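Local structure of putative nitroreductase (Thermotoga maritima, 1VKW) at residues E139-P143 against E144-I148; M13-F16 against E17-N21. The protein is a putative nitroreductase, probably an oxidoreductase of the FMN-dependent nitroreductase clan, whose substrate and reaction are not established. All coordinates share one frame; numbering follows the deposited sequence.

Contact 1: E139-P143 against E144-I148; sequences EELPP and EIVKI
The carbonyl oxygen of P142 takes two backbone N-H groups at the start of helix 143-153. I145 N reaches P142 O at 2.9 Å from above the carbonyl plane and with a bent N-H angle of 134°, whereas V146 N meets the same oxygen at 3.2 Å in a much straighter bond. K147 N continues the helical pattern onto P143 O. P142 is the N-cap and P143 opens the helix; proline's restricted phi suits the first turn, where an N-H would have no helical carbonyl to bond.

Apolar side chains pack beside this turn. The ring of P142 lies alongside I145, with CD 3.6 Å from I145 CG1. L141 crosses I145 at about a right angle, its CG 3.9 Å from I145 CG2, while L141 CB rests 3.7 Å from V146 CG2. With V146 CG1 anti to the backbone N (chi1 177°), CG2 lies beside that N and faces L141. A serine in place of L141 keeps the CB but loses the branched end, and would probably open a gap beside I145 CG2. An apolar residue just before the N-cap packing on the fourth residue of the helix, as L141 does on V146, is a hydrophobic staple.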
# COMPACT_ATOMS: atom_id res chain seq x y z
N GLU A 139 -25.13 5.92 -0.83
CA GLU A 139 -26.01 6.29 0.29
C GLU A 139 -26.25 5.17 1.31
O GLU A 139 -26.67 5.43 2.44
CB GLU A 139 -27.37 6.77 -0.26
CG GLU A 139 -27.30 7.74 -1.43
CD GLU A 139 -27.51 7.07 -2.78
OE1 GLU A 139 -26.59 6.36 -3.25
OE2 GLU A 139 -28.60 7.24 -3.38
N GLU A 140 -26.00 3.92 0.92
CA GLU A 140 -26.13 2.78 1.84
C GLU A 140 -24.90 2.63 2.76
O GLU A 140 -24.86 1.72 3.62
CB GLU A 140 -26.34 1.49 1.05
CG GLU A 140 -27.64 1.48 0.25
CD GLU A 140 -27.70 0.40 -0.82
OE1 GLU A 140 -26.74 -0.38 -0.96
OE2 GLU A 140 -28.73 0.34 -1.54
N LEU A 141 -23.91 3.51 2.59
CA LEU A 141 -22.68 3.45 3.37
C LEU A 141 -22.68 4.43 4.53
O LEU A 141 -22.89 5.63 4.33
CB LEU A 141 -21.48 3.78 2.49
CG LEU A 141 -20.86 2.59 1.78
CD1 LEU A 141 -21.90 1.73 1.07
CD2 LEU A 141 -19.79 3.11 0.82
N PRO A 142 -22.40 3.94 5.74
CA PRO A 142 -22.20 4.85 6.86
C PRO A 142 -20.91 5.65 6.61
O PRO A 142 -20.07 5.21 5.81
CB PRO A 142 -22.05 3.92 8.08
CG PRO A 142 -22.09 2.55 7.58
CD PRO A 142 -22.24 2.53 6.11
N PRO A 143 -20.77 6.80 7.26
CA PRO A 143 -19.63 7.68 7.02
C PRO A 143 -18.25 7.02 7.16
O PRO A 143 -17.34 7.35 6.39
CB PRO A 143 -19.82 8.80 8.05
CG PRO A 143 -21.27 8.79 8.34
CD PRO A 143 -21.68 7.35 8.27
N GLU A 144 -18.09 6.08 8.08
CA GLU A 144 -16.78 5.44 8.24
C GLU A 144 -16.43 4.68 6.96
O GLU A 144 -15.27 4.65 6.54
CB GLU A 144 -16.73 4.47 9.43
CG GLU A 144 -16.94 5.09 10.80
CD GLU A 144 -18.40 5.24 11.18
OE1 GLU A 144 -19.28 5.06 10.30
OE2 GLU A 144 -18.66 5.56 12.36
N ILE A 145 -17.43 4.08 6.33
CA ILE A 145 -17.17 3.20 5.19
C ILE A 145 -16.87 4.02 3.94
O ILE A 145 -15.99 3.66 3.15
CB ILE A 145 -18.32 2.22 4.96
CG1 ILE A 145 -18.74 1.55 6.29
CG2 ILE A 145 -17.92 1.17 3.95
CD1 ILE A 145 -17.60 0.91 7.09
N VAL A 146 -17.59 5.13 3.77
CA VAL A 146 -17.30 6.07 2.69
C VAL A 146 -15.80 6.42 2.75
O VAL A 146 -15.08 6.31 1.75
CB VAL A 146 -18.15 7.34 2.76
CG1 VAL A 146 -17.76 8.30 1.67
CG2 VAL A 146 -19.65 6.99 2.64
N LYS A 147 -15.32 6.76 3.95
CA LYS A 147 -13.91 7.13 4.11
C LYS A 147 -12.95 5.99 3.72
O LYS A 147 -11.98 6.21 2.99
CB LYS A 147 -13.63 7.57 5.54
CG LYS A 147 -12.26 8.21 5.73
CD LYS A 147 -12.14 8.86 7.10
CE LYS A 147 -11.04 9.93 7.15
NZ LYS A 147 -10.97 10.59 8.47
N ILE A 148 -13.23 4.78 4.20
CA ILE A 148 -12.37 3.63 3.87
C ILE A 148 -12.35 3.37 2.37
O ILE A 148 -11.30 3.11 1.80
CB ILE A 148 -12.80 2.35 4.63
CG1 ILE A 148 -12.54 2.51 6.13
CG2 ILE A 148 -12.05 1.16 4.11
CD1 ILE A 148 -13.34 1.55 6.97

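Contact 2: M13-F16 against E17-N21; sequences MNIF and EAIEN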
# COMPACT_ATOMS: atom_id res chain seq x y z
N MSE A 13 2.91 11.86 9.82
CA MSE A 13 1.70 11.80 9.01
C MSE A 13 0.95 10.50 9.32
O MSE A 13 1.53 9.42 9.35
CB MSE A 13 1.97 12.05 7.51
CG MSE A 13 2.45 10.89 6.64
SE MSE A 13 2.78 11.53 4.76
CE MSE A 13 4.31 12.76 5.10
N ASN A 14 -0.34 10.65 9.61
CA ASN A 14 -1.20 9.51 9.89
C ASN A 14 -1.53 8.78 8.59
O ASN A 14 -1.18 9.25 7.51
CB ASN A 14 -2.48 9.93 10.67
CG ASN A 14 -3.40 10.86 9.87
OD1 ASN A 14 -3.61 10.68 8.66
ND2 ASN A 14 -3.99 11.83 10.55
N ILE A 15 -2.18 7.63 8.73
CA ILE A 15 -2.49 6.77 7.59
C ILE A 15 -3.23 7.50 6.46
O ILE A 15 -2.98 7.24 5.29
CB ILE A 15 -3.28 5.51 8.07
CG1 ILE A 15 -3.55 4.56 6.89
CG2 ILE A 15 -4.58 5.88 8.74
CD1 ILE A 15 -2.28 4.04 6.20
N PHE A 16 -4.16 8.39 6.81
CA PHE A 16 -4.93 9.11 5.81
C PHE A 16 -4.03 10.04 4.99
O PHE A 16 -4.13 10.12 3.75
CB PHE A 16 -6.06 9.90 6.46
CG PHE A 16 -6.99 9.05 7.28
CD1 PHE A 16 -7.73 8.03 6.68
CD2 PHE A 16 -7.12 9.26 8.64
CE1 PHE A 16 -8.59 7.24 7.44
CE2 PHE A 16 -7.97 8.46 9.41
CZ PHE A 16 -8.70 7.45 8.81
N GLU A 17 -3.13 10.72 5.68
CA GLU A 17 -2.21 11.65 5.03
C GLU A 17 -1.21 10.88 4.16
O GLU A 17 -0.92 11.30 3.05
CB GLU A 17 -1.54 12.53 6.08
CG GLU A 17 -2.55 13.41 6.82
CD GLU A 17 -2.03 14.06 8.08
OE1 GLU A 17 -1.08 13.54 8.71
OE2 GLU A 17 -2.59 15.11 8.47
N ALA A 18 -0.73 9.74 4.64
CA ALA A 18 0.18 8.89 3.85
C ALA A 18 -0.46 8.41 2.55
O ALA A 18 0.15 8.48 1.49
CB ALA A 18 0.64 7.70 4.67
N ILE A 19 -1.70 7.91 2.63
CA ILE A 19 -2.41 7.47 1.44
C ILE A 19 -2.61 8.65 0.48
O ILE A 19 -2.38 8.52 -0.73
CB ILE A 19 -3.77 6.82 1.80
CG1 ILE A 19 -3.54 5.48 2.51
CG2 ILE A 19 -4.63 6.60 0.53
CD1 ILE A 19 -4.79 4.88 3.21
N GLU A 20 -3.03 9.79 1.01
CA GLU A 20 -3.30 10.96 0.18
C GLU A 20 -2.02 11.55 -0.42
O GLU A 20 -2.05 12.12 -1.50
CB GLU A 20 -4.06 12.04 0.97
CG GLU A 20 -4.85 12.98 0.07
CD GLU A 20 -5.28 14.27 0.75
OE1 GLU A 20 -5.32 14.32 2.00
OE2 GLU A 20 -5.59 15.23 0.02
N ASN A 21 -0.89 11.42 0.28
CA ASN A 21 0.40 11.94 -0.22
C ASN A 21 1.22 10.93 -1.02
O ASN A 21 2.31 11.26 -1.50
CB ASN A 21 1.24 12.49 0.92
CG ASN A 21 0.72 13.79 1.46
OD1 ASN A 21 0.29 14.67 0.70
ND2 ASN A 21 0.75 13.94 2.78
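N14 and E17 bind each other reciprocally at the start of helix 15-21. N14 OD1 accepts from E17 N at 3.0 Å, in a nearly straight bond with the donor tilted somewhat from the amide plane. In return, E17 OE1 accepts from N14 N at 3.1 Å, on the anti side of the carboxylate and 30° out of its plane. N14 can reach because its CG stands between the backbone N and the carbonyl carbon (chi1 65°), which folds the short side chain over the first turn. Asparagine suits an N-cap for this shortness, and glutamate three residues on is long enough to reach back. The amide and carboxylate are stacked, their planes 21° apart.

Backbone bonds carry the helix onward: A18 N to N14 O at 2.9 Å, I19 N to I15 O and E20 N to F16 O.

Apolar contacts lie along the sides. I15 and I19, one turn apart, run side by side and point the same way, with I15 CG1 3.9 Å from I19 CD1; both also touch L89 of helix 74-93. Selenomethionine M13 lays its SE against the backbone of A18, 3.8 Å from A18 CA, and 3.7 Å from N21 ND2. The small A18 leaves room for this long, flexible chain. I15 CG2 lies over the centre of one face of the F16 ring, 4.1 Å above its plane, and the ring is also packed by M151.

The chemistry is that of a capping box: E17 N, in the first turn, has no earlier helical carbonyl and takes N14 OD1 instead, while E17 returns a carboxylate oxygen to the N-H of the cap residue. The E17 carboxylate, close to the positive end of the helix dipole, is probably stabilised in its charged form.

In the fold
Both contacts are helix beginnings, but they satisfy their first turns differently. The centre of contact 2 lies about 11 Å from the centre of the chain and that of contact 1 about 21 Å. Contact 2 uses side-chain oxygens in a capping box; contact 1 opens with two prolines and relies on a backbone carbonyl and a hydrophobic staple. Each is partly buried, with I19, I145 and I148 buried and I15 partly exposed: I15 and I19 meet helices 74-93 and 180-198, while I145 and I148 face strand 172-176, and I148 also meets helix 180-198. The two helices touch directly where K147 lies against the F16 ring in a cation-pi contact, K147 CE being 3.7 Å from F16 CE1.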